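Local coordinates for protein putative methyltransferase from antibiotic biosynthesis pathway (Anabaena variabilis ATCC 29413, PDB 3EGE) that probably acts as an S-adenosylmethionine-dependent methyltransferase, with a proposed place in antibiotic biosynthesis, at residues Y144-L148 with D217-K221; F188-W193 with D249-R253; R138-Y142 with W193-Y199; P18-V23 with G47-L52. All coordinates share one frame; numbering follows the deposited sequence.

Interaction 1: Y144-L148 with D217-K221; sequences YFPFL and DLVEK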
# COMPACT_ATOMS: atom_id res chain seq x y z
N TYR A 144 7.94 9.42 -17.71
CA TYR A 144 9.30 9.63 -17.25
C TYR A 144 9.91 8.40 -16.59
O TYR A 144 11.13 8.19 -16.70
CB TYR A 144 9.38 10.82 -16.28
CG TYR A 144 8.98 12.12 -16.91
CD1 TYR A 144 9.92 12.92 -17.59
CD2 TYR A 144 7.66 12.56 -16.84
CE1 TYR A 144 9.53 14.14 -18.18
CE2 TYR A 144 7.27 13.76 -17.40
CZ TYR A 144 8.20 14.55 -18.06
OH TYR A 144 7.77 15.73 -18.61
N PHE A 145 9.08 7.64 -15.87
CA PHE A 145 9.51 6.45 -15.10
C PHE A 145 8.66 5.22 -15.45
O PHE A 145 7.83 4.78 -14.64
CB PHE A 145 9.47 6.77 -13.60
CG PHE A 145 10.31 7.98 -13.22
CD1 PHE A 145 11.68 7.98 -13.43
CD2 PHE A 145 9.71 9.13 -12.66
CE1 PHE A 145 12.46 9.10 -13.08
CE2 PHE A 145 10.47 10.25 -12.34
CZ PHE A 145 11.85 10.23 -12.53
N PRO A 146 8.88 4.64 -16.66
CA PRO A 146 8.01 3.51 -17.13
C PRO A 146 8.03 2.25 -16.26
O PRO A 146 7.04 1.51 -16.20
CB PRO A 146 8.54 3.22 -18.55
CG PRO A 146 9.94 3.75 -18.54
CD PRO A 146 9.91 4.97 -17.66
N PHE A 147 9.18 2.03 -15.62
CA PHE A 147 9.36 0.91 -14.70
C PHE A 147 8.32 0.83 -13.59
O PHE A 147 7.94 -0.27 -13.18
CB PHE A 147 10.78 0.87 -14.13
CG PHE A 147 11.22 2.15 -13.50
CD1 PHE A 147 10.89 2.44 -12.16
CD2 PHE A 147 11.97 3.08 -14.24
CE1 PHE A 147 11.28 3.65 -11.58
CE2 PHE A 147 12.38 4.29 -13.66
CZ PHE A 147 12.04 4.57 -12.33
N LEU A 148 7.85 1.98 -13.10
CA LEU A 148 6.78 2.01 -12.06
C LEU A 148 5.48 1.41 -12.57
O LEU A 148 4.84 0.68 -11.87
CB LEU A 148 6.50 3.44 -11.59
CG LEU A 148 7.61 4.22 -10.91
CD1 LEU A 148 7.11 5.62 -10.61
CD2 LEU A 148 8.14 3.55 -9.62
N ASP A 217 20.59 3.65 -15.07
CA ASP A 217 20.74 4.59 -16.20
C ASP A 217 19.36 5.07 -16.68
O ASP A 217 19.22 6.21 -17.10
CB ASP A 217 21.46 3.94 -17.38
CG ASP A 217 22.95 3.74 -17.16
OD1 ASP A 217 23.57 4.39 -16.29
OD2 ASP A 217 23.50 2.94 -17.94
N LEU A 218 18.37 4.17 -16.63
CA LEU A 218 16.98 4.45 -17.00
C LEU A 218 16.38 5.49 -16.07
O LEU A 218 15.80 6.48 -16.54
CB LEU A 218 16.12 3.17 -17.01
CG LEU A 218 14.61 3.26 -17.28
CD1 LEU A 218 14.28 3.99 -18.63
CD2 LEU A 218 14.00 1.86 -17.23
N VAL A 219 16.49 5.23 -14.75
CA VAL A 219 16.03 6.19 -13.71
C VAL A 219 16.65 7.57 -13.97
O VAL A 219 15.94 8.59 -14.01
CB VAL A 219 16.37 5.75 -12.24
CG1 VAL A 219 15.94 6.87 -11.26
CG2 VAL A 219 15.68 4.40 -11.87
N GLU A 220 17.95 7.55 -14.20
CA GLU A 220 18.72 8.76 -14.45
C GLU A 220 18.27 9.55 -15.71
O GLU A 220 18.16 10.78 -15.68
CB GLU A 220 20.21 8.40 -14.46
CG GLU A 220 21.14 9.56 -14.42
CD GLU A 220 20.93 10.45 -13.21
OE1 GLU A 220 20.69 9.93 -12.08
OE2 GLU A 220 20.99 11.68 -13.43
N LYS A 221 17.96 8.84 -16.79
CA LYS A 221 17.41 9.48 -17.99
C LYS A 221 16.04 10.09 -17.72
O LYS A 221 15.76 11.16 -18.22
CB LYS A 221 17.35 8.50 -19.17
CG LYS A 221 18.71 8.18 -19.77
CD LYS A 221 19.20 9.30 -20.65
CE LYS A 221 20.71 9.24 -20.85
NZ LYS A 221 21.50 9.53 -19.59
O HOH W 1 13.04 6.24 -16.36
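Tyr144 O and Leu218 O are joined through one ordered water, which donates a hydrogen bond to each carbonyl; its oxygen lies 2.8 Å from Tyr144 O and from Leu218 O. No direct hydrogen bond links 144-148 to 217-221, so this bridge is the polar element between them. Beside it the Phe145 ring meets the backbone of helix 216-231 at its edge, with CE1 3.6 Å from Val219 O and near the ring plane.

Phe147 carries most of the apolar contact. Its CG sits between backbone N and carbonyl carbon (chi1 54°), laying the ring edge, CD2 to CZ, along Leu218 and Val219. One flank, CD2, is 3.8 Å from Leu218 CD2, a methyl near the ring plane. The far end, CZ, reaches Val219 CG2 at 3.7 Å, approached obliquely. Leu218 and Phe147 run past each other in opposite senses, whereas Val219 crosses the phenyl group at about a right angle. Pro146 CG adds a looser touch, 4.3 Å from Leu218 CD1.

Phe211 meets both phenylalanine rings edge-to-face, extending the aromatic cluster. The arrangement is a helix-to-helix junction in a largely helical region, where the start of helix 146-153 packs against an early turn of helix 216-231.

Interaction 2: F188-W193 with D249-R253; sequences FAAAAW and DIGYR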
# COMPACT_ATOMS: atom_id res chain seq x y z
N PHE A 188 4.41 6.92 -1.42
CA PHE A 188 4.47 5.72 -2.24
C PHE A 188 4.48 6.18 -3.73
O PHE A 188 4.29 7.36 -4.04
CB PHE A 188 3.40 4.68 -1.91
CG PHE A 188 2.01 5.19 -1.85
CD1 PHE A 188 1.25 5.34 -3.00
CD2 PHE A 188 1.41 5.47 -0.61
CE1 PHE A 188 -0.10 5.80 -2.94
CE2 PHE A 188 0.07 5.92 -0.52
CZ PHE A 188 -0.68 6.08 -1.69
N ALA A 189 4.74 5.22 -4.62
CA ALA A 189 5.00 5.45 -6.05
C ALA A 189 4.28 6.65 -6.74
O ALA A 189 4.96 7.60 -7.16
CB ALA A 189 4.82 4.14 -6.83
N ALA A 190 2.94 6.62 -6.81
CA ALA A 190 2.16 7.68 -7.47
C ALA A 190 1.63 8.80 -6.53
O ALA A 190 0.85 9.65 -6.98
CB ALA A 190 0.99 7.07 -8.25
N ALA A 191 2.07 8.83 -5.28
CA ALA A 191 1.58 9.79 -4.30
C ALA A 191 1.97 11.25 -4.61
O ALA A 191 1.18 12.15 -4.31
CB ALA A 191 1.98 9.37 -2.87
N ALA A 192 3.14 11.48 -5.24
CA ALA A 192 3.56 12.84 -5.62
C ALA A 192 3.05 13.23 -7.05
O ALA A 192 3.68 14.04 -7.77
CB ALA A 192 5.06 13.00 -5.49
N TRP A 193 1.88 12.69 -7.44
CA TRP A 193 1.24 12.99 -8.74
C TRP A 193 0.98 14.48 -9.04
O TRP A 193 0.83 14.82 -10.19
CB TRP A 193 -0.09 12.24 -8.90
CG TRP A 193 -1.16 12.60 -7.92
CD1 TRP A 193 -1.41 12.00 -6.72
CD2 TRP A 193 -2.16 13.62 -8.07
NE1 TRP A 193 -2.50 12.56 -6.12
CE2 TRP A 193 -2.99 13.55 -6.93
CE3 TRP A 193 -2.45 14.55 -9.07
CZ2 TRP A 193 -4.07 14.42 -6.73
CZ3 TRP A 193 -3.55 15.41 -8.88
CH2 TRP A 193 -4.33 15.35 -7.72
N ASP A 249 -7.60 9.17 -9.51
CA ASP A 249 -7.67 7.73 -9.43
C ASP A 249 -6.49 7.11 -10.15
O ASP A 249 -6.44 7.14 -11.36
CB ASP A 249 -8.98 7.16 -10.01
CG ASP A 249 -9.15 5.65 -9.73
OD1 ASP A 249 -8.30 5.02 -9.06
OD2 ASP A 249 -10.14 5.08 -10.16
N ILE A 250 -5.59 6.50 -9.39
CA ILE A 250 -4.41 5.80 -9.94
C ILE A 250 -4.54 4.28 -9.69
O ILE A 250 -3.55 3.56 -9.65
CB ILE A 250 -3.10 6.42 -9.40
CG1 ILE A 250 -3.16 7.96 -9.47
CG2 ILE A 250 -1.87 5.94 -10.25
CD1 ILE A 250 -1.95 8.65 -8.88
N GLY A 251 -5.79 3.81 -9.62
CA GLY A 251 -6.10 2.41 -9.45
C GLY A 251 -5.96 1.81 -8.06
O GLY A 251 -6.00 0.60 -7.94
N TYR A 252 -5.81 2.65 -7.02
CA TYR A 252 -5.74 2.14 -5.65
C TYR A 252 -7.16 1.79 -5.20
O TYR A 252 -8.11 2.57 -5.42
CB TYR A 252 -5.07 3.11 -4.69
CG TYR A 252 -3.61 3.31 -4.99
CD1 TYR A 252 -3.18 4.28 -5.93
CD2 TYR A 252 -2.64 2.52 -4.37
CE1 TYR A 252 -1.81 4.48 -6.24
CE2 TYR A 252 -1.25 2.70 -4.64
CZ TYR A 252 -0.84 3.69 -5.59
OH TYR A 252 0.50 3.90 -5.91
N ARG A 253 -7.27 0.61 -4.58
CA ARG A 253 -8.54 0.02 -4.18
C ARG A 253 -8.48 -0.69 -2.83
O ARG A 253 -7.51 -1.41 -2.54
CB ARG A 253 -8.93 -1.05 -5.21
CG ARG A 253 -9.20 -0.59 -6.62
CD ARG A 253 -10.57 0.10 -6.73
NE ARG A 253 -10.82 0.57 -8.08
CZ ARG A 253 -10.29 1.65 -8.66
NH1 ARG A 253 -9.45 2.43 -8.03
NH2 ARG A 253 -10.61 1.96 -9.90
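Tyr252 reaches across to 188-193 from strand 252-258. From CB the ring extends to the turn residues, and CE1 lies 4.3 Å from Ala190 CB, which comes in at the ring edge. CZ is 3.5 Å from Phe188 CE1, an atom placed over one face of the tyrosine. At the tip, OH meets the edge of the phenylalanine ring, 3.3 Å from Phe188 CD1. The two ring planes are inclined at 53° with centroids 5.0 Å apart, an oblique pairing.

Strand 252-258 belongs to the mixed sheet of this Rossmann-like methyltransferase fold, between strands 126-131 and 172-181, and the contact sets this strand against a type I turn from Ala190 to Trp193. Ile250 CD1 enters beside that turn, 3.4 Å from Ala190 CB and 4.0 Å from Trp193 CD1. Placing CG1 anti to the carbonyl carbon (chi1 -45°) carries CD1 onto the Ala190 methyl, which the CG2 branch also meets.

The bend carrying Ile250 is held by Asp249, whose OD1 accepts from Gly251 N at 2.8 Å in an Asx turn. Arg253 grips the same carboxylate end-on, with Arg253 NH1 to Asp249 OD1 at 3.0 Å and NH2 bonded to OD2.

Interaction 3: R138-Y142 with W193-Y199; sequences RIWLY and WRRPELY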
# COMPACT_ATOMS: atom_id res chain seq x y z
N ARG A 138 -4.84 8.02 -17.06
CA ARG A 138 -3.55 8.47 -17.63
C ARG A 138 -2.78 9.36 -16.62
O ARG A 138 -3.32 10.35 -16.18
CB ARG A 138 -3.84 9.23 -18.92
CG ARG A 138 -2.65 9.87 -19.62
CD ARG A 138 -1.89 8.93 -20.53
NE ARG A 138 -0.58 9.49 -20.85
CZ ARG A 138 -0.36 10.53 -21.66
NH1 ARG A 138 -1.33 11.16 -22.31
NH2 ARG A 138 0.88 10.93 -21.83
N ILE A 139 -1.56 8.99 -16.26
CA ILE A 139 -0.71 9.76 -15.33
C ILE A 139 0.59 10.10 -16.06
O ILE A 139 1.20 9.22 -16.66
CB ILE A 139 -0.29 8.95 -14.02
CG1 ILE A 139 -1.47 8.19 -13.41
CG2 ILE A 139 0.30 9.88 -12.94
CD1 ILE A 139 -2.69 9.10 -13.10
N TRP A 140 0.99 11.36 -15.98
CA TRP A 140 2.27 11.86 -16.50
C TRP A 140 3.50 11.08 -16.03
O TRP A 140 4.47 10.95 -16.78
CB TRP A 140 2.46 13.36 -16.11
CG TRP A 140 2.61 13.56 -14.66
CD1 TRP A 140 1.62 13.76 -13.77
CD2 TRP A 140 3.83 13.51 -13.91
NE1 TRP A 140 2.13 13.84 -12.51
CE2 TRP A 140 3.48 13.68 -12.56
CE3 TRP A 140 5.18 13.32 -14.25
CZ2 TRP A 140 4.44 13.71 -11.53
CZ3 TRP A 140 6.14 13.33 -13.24
CH2 TRP A 140 5.76 13.51 -11.89
N LEU A 141 3.47 10.61 -14.77
CA LEU A 141 4.59 9.95 -14.08
C LEU A 141 5.27 8.85 -14.89
O LEU A 141 6.51 8.79 -14.96
CB LEU A 141 4.11 9.37 -12.72
CG LEU A 141 5.13 8.75 -11.75
CD1 LEU A 141 6.28 9.73 -11.48
CD2 LEU A 141 4.44 8.26 -10.43
N TYR A 142 4.45 8.03 -15.54
CA TYR A 142 4.95 6.87 -16.29
C TYR A 142 5.60 7.19 -17.62
O TYR A 142 6.25 6.33 -18.19
CB TYR A 142 3.89 5.80 -16.42
CG TYR A 142 3.20 5.54 -15.10
CD1 TYR A 142 3.91 5.17 -13.96
CD2 TYR A 142 1.81 5.68 -15.00
CE1 TYR A 142 3.26 4.97 -12.74
CE2 TYR A 142 1.17 5.48 -13.82
CZ TYR A 142 1.88 5.12 -12.69
OH TYR A 142 1.17 4.94 -11.55
N TRP A 193 1.88 12.69 -7.44
CA TRP A 193 1.24 12.99 -8.74
C TRP A 193 0.98 14.48 -9.04
O TRP A 193 0.83 14.82 -10.19
CB TRP A 193 -0.09 12.24 -8.90
CG TRP A 193 -1.16 12.60 -7.92
CD1 TRP A 193 -1.41 12.00 -6.72
CD2 TRP A 193 -2.16 13.62 -8.07
NE1 TRP A 193 -2.50 12.56 -6.12
CE2 TRP A 193 -2.99 13.55 -6.93
CE3 TRP A 193 -2.45 14.55 -9.07
CZ2 TRP A 193 -4.07 14.42 -6.73
CZ3 TRP A 193 -3.55 15.41 -8.88
CH2 TRP A 193 -4.33 15.35 -7.72
N ARG A 194 0.84 15.32 -8.03
CA ARG A 194 0.64 16.75 -8.25
C ARG A 194 1.86 17.56 -7.81
O ARG A 194 1.82 18.79 -7.86
CB ARG A 194 -0.63 17.23 -7.53
CG ARG A 194 -1.48 18.19 -8.38
CD ARG A 194 -2.65 18.73 -7.57
NE ARG A 194 -2.20 19.78 -6.67
CZ ARG A 194 -2.98 20.56 -5.93
NH1 ARG A 194 -4.30 20.41 -5.90
NH2 ARG A 194 -2.41 21.50 -5.17
N ARG A 195 2.95 16.87 -7.45
CA ARG A 195 4.19 17.47 -6.95
C ARG A 195 5.38 16.83 -7.69
O ARG A 195 6.22 16.17 -7.06
CB ARG A 195 4.28 17.22 -5.45
CG ARG A 195 3.21 17.94 -4.63
CD ARG A 195 3.18 17.47 -3.18
NE ARG A 195 2.59 16.13 -3.04
CZ ARG A 195 2.54 15.42 -1.91
NH1 ARG A 195 3.07 15.85 -0.78
NH2 ARG A 195 1.95 14.22 -1.93
N PRO A 196 5.48 17.05 -9.02
CA PRO A 196 6.48 16.37 -9.85
C PRO A 196 7.94 16.49 -9.40
O PRO A 196 8.73 15.54 -9.59
CB PRO A 196 6.29 17.00 -11.23
CG PRO A 196 5.63 18.28 -10.97
CD PRO A 196 4.70 18.00 -9.84
N GLU A 197 8.26 17.66 -8.83
CA GLU A 197 9.58 17.97 -8.31
C GLU A 197 10.04 17.03 -7.18
O GLU A 197 11.24 16.81 -7.03
CB GLU A 197 9.69 19.46 -7.91
CG GLU A 197 8.92 19.94 -6.65
CD GLU A 197 7.39 19.91 -6.73
OE1 GLU A 197 6.83 19.94 -7.86
OE2 GLU A 197 6.76 19.86 -5.65
N LEU A 198 9.10 16.46 -6.43
CA LEU A 198 9.46 15.52 -5.37
C LEU A 198 10.24 14.28 -5.85
O LEU A 198 11.09 13.74 -5.11
CB LEU A 198 8.23 15.10 -4.53
CG LEU A 198 7.56 16.13 -3.62
CD1 LEU A 198 6.44 15.45 -2.81
CD2 LEU A 198 8.57 16.83 -2.67
N TYR A 199 9.94 13.84 -7.08
CA TYR A 199 10.62 12.70 -7.70
C TYR A 199 12.10 12.94 -7.98
O TYR A 199 12.85 11.97 -8.10
CB TYR A 199 9.89 12.23 -8.97
CG TYR A 199 8.54 11.67 -8.63
CD1 TYR A 199 8.42 10.40 -8.07
CD2 TYR A 199 7.38 12.43 -8.81
CE1 TYR A 199 7.17 9.88 -7.71
CE2 TYR A 199 6.13 11.93 -8.47
CZ TYR A 199 6.02 10.66 -7.92
OH TYR A 199 4.80 10.18 -7.62
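Trp140 NE1 donates to Trp193 O at 2.8 Å, joining two loops of the largely helical region beside the Rossmann-like sheet: one follows strand 126-131, the other strand 172-181. The N-H...O angle is 162° and the acceptor lies close to the indole plane, although the donor is tilted from the carbonyl plane. The bond uses the pyrrole edge of the indole, while its benzo end meets the 3-10 segment 196-199. There CH2 is 3.6 Å from Pro196 CB, the two side chains crossing at about a right angle, and 3.6 Å from Tyr199 CD2, which approaches near the indole plane.

Leu141 covers the Tyr199 ring from its face. With CG anti to the backbone N (chi1 -174°), the isobutyl group extends across the tyrosine, and CD1 makes a CH-pi contact 3.6 Å from the centroid of the Tyr199 ring, 10° off the normal. Its other methyl, CD2, lies near the phenolic oxygen.

Further out, Trp235 meets the Trp140 ring edge-to-face, and Leu226 of helix 216-231 touches both Trp140 and Tyr199. The 3-10 turn presenting the tyrosine is closed by Tyr199 N to Pro196 O at 3.3 Å, and Tyr199 OH is hydrogen-bonded to Ala189 O.

Interaction 4: P18-V23 with G47-L52; sequences PDIRIV and GYSVAL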
# COMPACT_ATOMS: atom_id res chain seq x y z
N PRO A 18 2.90 7.47 7.59
CA PRO A 18 1.49 7.06 7.39
C PRO A 18 0.53 8.25 7.39
O PRO A 18 0.68 9.15 8.21
CB PRO A 18 1.21 6.10 8.56
CG PRO A 18 2.54 5.63 9.01
CD PRO A 18 3.50 6.78 8.75
N ASP A 19 -0.39 8.27 6.43
CA ASP A 19 -1.32 9.38 6.27
C ASP A 19 -2.60 9.06 7.01
O ASP A 19 -3.12 7.94 6.88
CB ASP A 19 -1.58 9.63 4.79
CG ASP A 19 -2.27 10.95 4.55
OD1 ASP A 19 -3.49 11.02 4.80
OD2 ASP A 19 -1.58 11.89 4.12
N ILE A 20 -3.11 10.05 7.76
CA ILE A 20 -4.29 9.89 8.63
C ILE A 20 -5.58 9.53 7.85
O ILE A 20 -6.49 8.92 8.41
CB ILE A 20 -4.54 11.16 9.51
CG1 ILE A 20 -5.43 10.84 10.73
CG2 ILE A 20 -5.09 12.34 8.67
CD1 ILE A 20 -5.74 12.07 11.66
N ARG A 21 -5.65 9.93 6.58
CA ARG A 21 -6.79 9.59 5.71
C ARG A 21 -6.80 8.11 5.35
O ARG A 21 -7.88 7.52 5.24
CB ARG A 21 -6.81 10.48 4.48
CG ARG A 21 -7.18 11.88 4.86
CD ARG A 21 -6.85 12.85 3.82
NE ARG A 21 -5.40 12.98 3.61
CZ ARG A 21 -4.84 13.90 2.83
NH1 ARG A 21 -5.57 14.84 2.25
NH2 ARG A 21 -3.53 13.92 2.69
N ILE A 22 -5.62 7.53 5.17
CA ILE A 22 -5.50 6.10 4.93
C ILE A 22 -5.87 5.36 6.24
O ILE A 22 -6.67 4.43 6.20
CB ILE A 22 -4.12 5.71 4.39
CG1 ILE A 22 -3.89 6.40 3.03
CG2 ILE A 22 -4.04 4.18 4.24
CD1 ILE A 22 -2.59 6.05 2.35
N VAL A 23 -5.34 5.83 7.38
CA VAL A 23 -5.64 5.21 8.69
C VAL A 23 -7.15 5.26 8.99
O VAL A 23 -7.70 4.25 9.40
CB VAL A 23 -4.86 5.89 9.87
CG1 VAL A 23 -5.27 5.29 11.21
CG2 VAL A 23 -3.35 5.80 9.64
N GLY A 47 4.81 1.28 10.13
CA GLY A 47 4.22 2.61 10.28
C GLY A 47 2.73 2.54 10.50
O GLY A 47 2.23 3.14 11.45
N TYR A 48 2.02 1.80 9.65
CA TYR A 48 0.56 1.60 9.80
C TYR A 48 0.16 0.76 11.04
O TYR A 48 -0.89 1.02 11.67
CB TYR A 48 -0.09 1.10 8.50
CG TYR A 48 -0.23 2.24 7.52
CD1 TYR A 48 -1.33 3.13 7.59
CD2 TYR A 48 0.77 2.49 6.56
CE1 TYR A 48 -1.44 4.24 6.69
CE2 TYR A 48 0.67 3.59 5.67
CZ TYR A 48 -0.44 4.45 5.74
OH TYR A 48 -0.54 5.51 4.88
N SER A 49 1.03 -0.21 11.39
CA SER A 49 0.88 -1.03 12.59
C SER A 49 0.84 -0.14 13.83
O SER A 49 -0.10 -0.25 14.65
CB SER A 49 2.04 -2.05 12.72
OG SER A 49 2.26 -2.76 11.49
N VAL A 50 1.81 0.76 13.93
CA VAL A 50 1.89 1.73 15.06
C VAL A 50 0.76 2.75 15.01
O VAL A 50 0.15 3.06 16.03
CB VAL A 50 3.27 2.46 15.12
CG1 VAL A 50 3.28 3.59 16.20
CG2 VAL A 50 4.40 1.44 15.37
N ALA A 51 0.49 3.26 13.81
CA ALA A 51 -0.59 4.23 13.56
C ALA A 51 -1.96 3.66 14.01
O ALA A 51 -2.72 4.34 14.70
CB ALA A 51 -0.60 4.66 12.06
N LEU A 52 -2.23 2.41 13.64
CA LEU A 52 -3.47 1.71 14.07
C LEU A 52 -3.44 1.32 15.53
O LEU A 52 -4.49 1.36 16.17
CB LEU A 52 -3.75 0.48 13.20
CG LEU A 52 -4.15 0.84 11.76
CD1 LEU A 52 -3.79 -0.27 10.83
CD2 LEU A 52 -5.64 1.21 11.69
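Tyr48 lies at the middle of an apolar patch, with Pro18 over one face of its ring and Ile22 and Val23 arriving obliquely. Pro18 CB makes a CH-pi contact: it stands 3.7 Å from the centroid of the Tyr48 ring and 13° off the normal. Ile22 crosses the tyrosine at about a right angle, its CG2 3.6 Å from Tyr48 CE1. Val23 directs its two methyls to different neighbours: CG1, anti to the backbone N (chi1 176°), faces Leu52 CD2, while CG2 meets both Tyr48 CE1 and Ala51 CB, the latter at 3.8 Å.

Gly47 marks the tightest approach of the helix 47-53 backbone. Pro18 CG is 3.4 Å from Gly47 C, so the proline ring lies directly against side-chain-free backbone. Gly47 also fits the last glycine of a GxGxxG pattern after strand 37-41, consistent with the strand-turn-helix that binds S-adenosylmethionine in related methyltransferases.

At the polar edge, Asp19 N donates to Tyr48 OH at 3.2 Å and an angle of 166°. Asp19 N-caps helix 20-30: OD1 accepts from Arg21 N at 3.0 Å, and Arg21 also grips the carboxylate side-on through NE and NH2. Ser185 N is bonded to Asp19 OD2, and Arg21 NH1 forms a salt bridge with Asp183.

The chemistry implies a division of labour. Apolar contacts pack the N-terminal segment against helix 47-53, whereas the phenol oxygen is held by both Asp19 N and Asp186 OD2, which would limit movement of the ring tip, and the adjacent carboxylate, held by Arg21, would be expected to remain ionised.

How the interactions relate
Interactions 1, 2 and 3 form a connected run, while interaction 4 lies nearer the putative cofactor-binding side. The closest centres, about 10 Å apart, are those of interactions 2 and 3, which share Trp193 and also pack together where Ile250 CG2 lies 3.5 Å from Tyr142 OH. Interaction 3 passes on to interaction 1, about 13 Å away centre to centre, through Leu141 CD2 against Leu148 CD1 at 3.8 Å. In the other direction, Phe188 CE2 touches Ile22 CD1 at 3.9 Å, linking interaction 2 to interaction 4. Interactions 1 and 4 lie on opposite sides of the chain's centre, their centres about 29 Å apart.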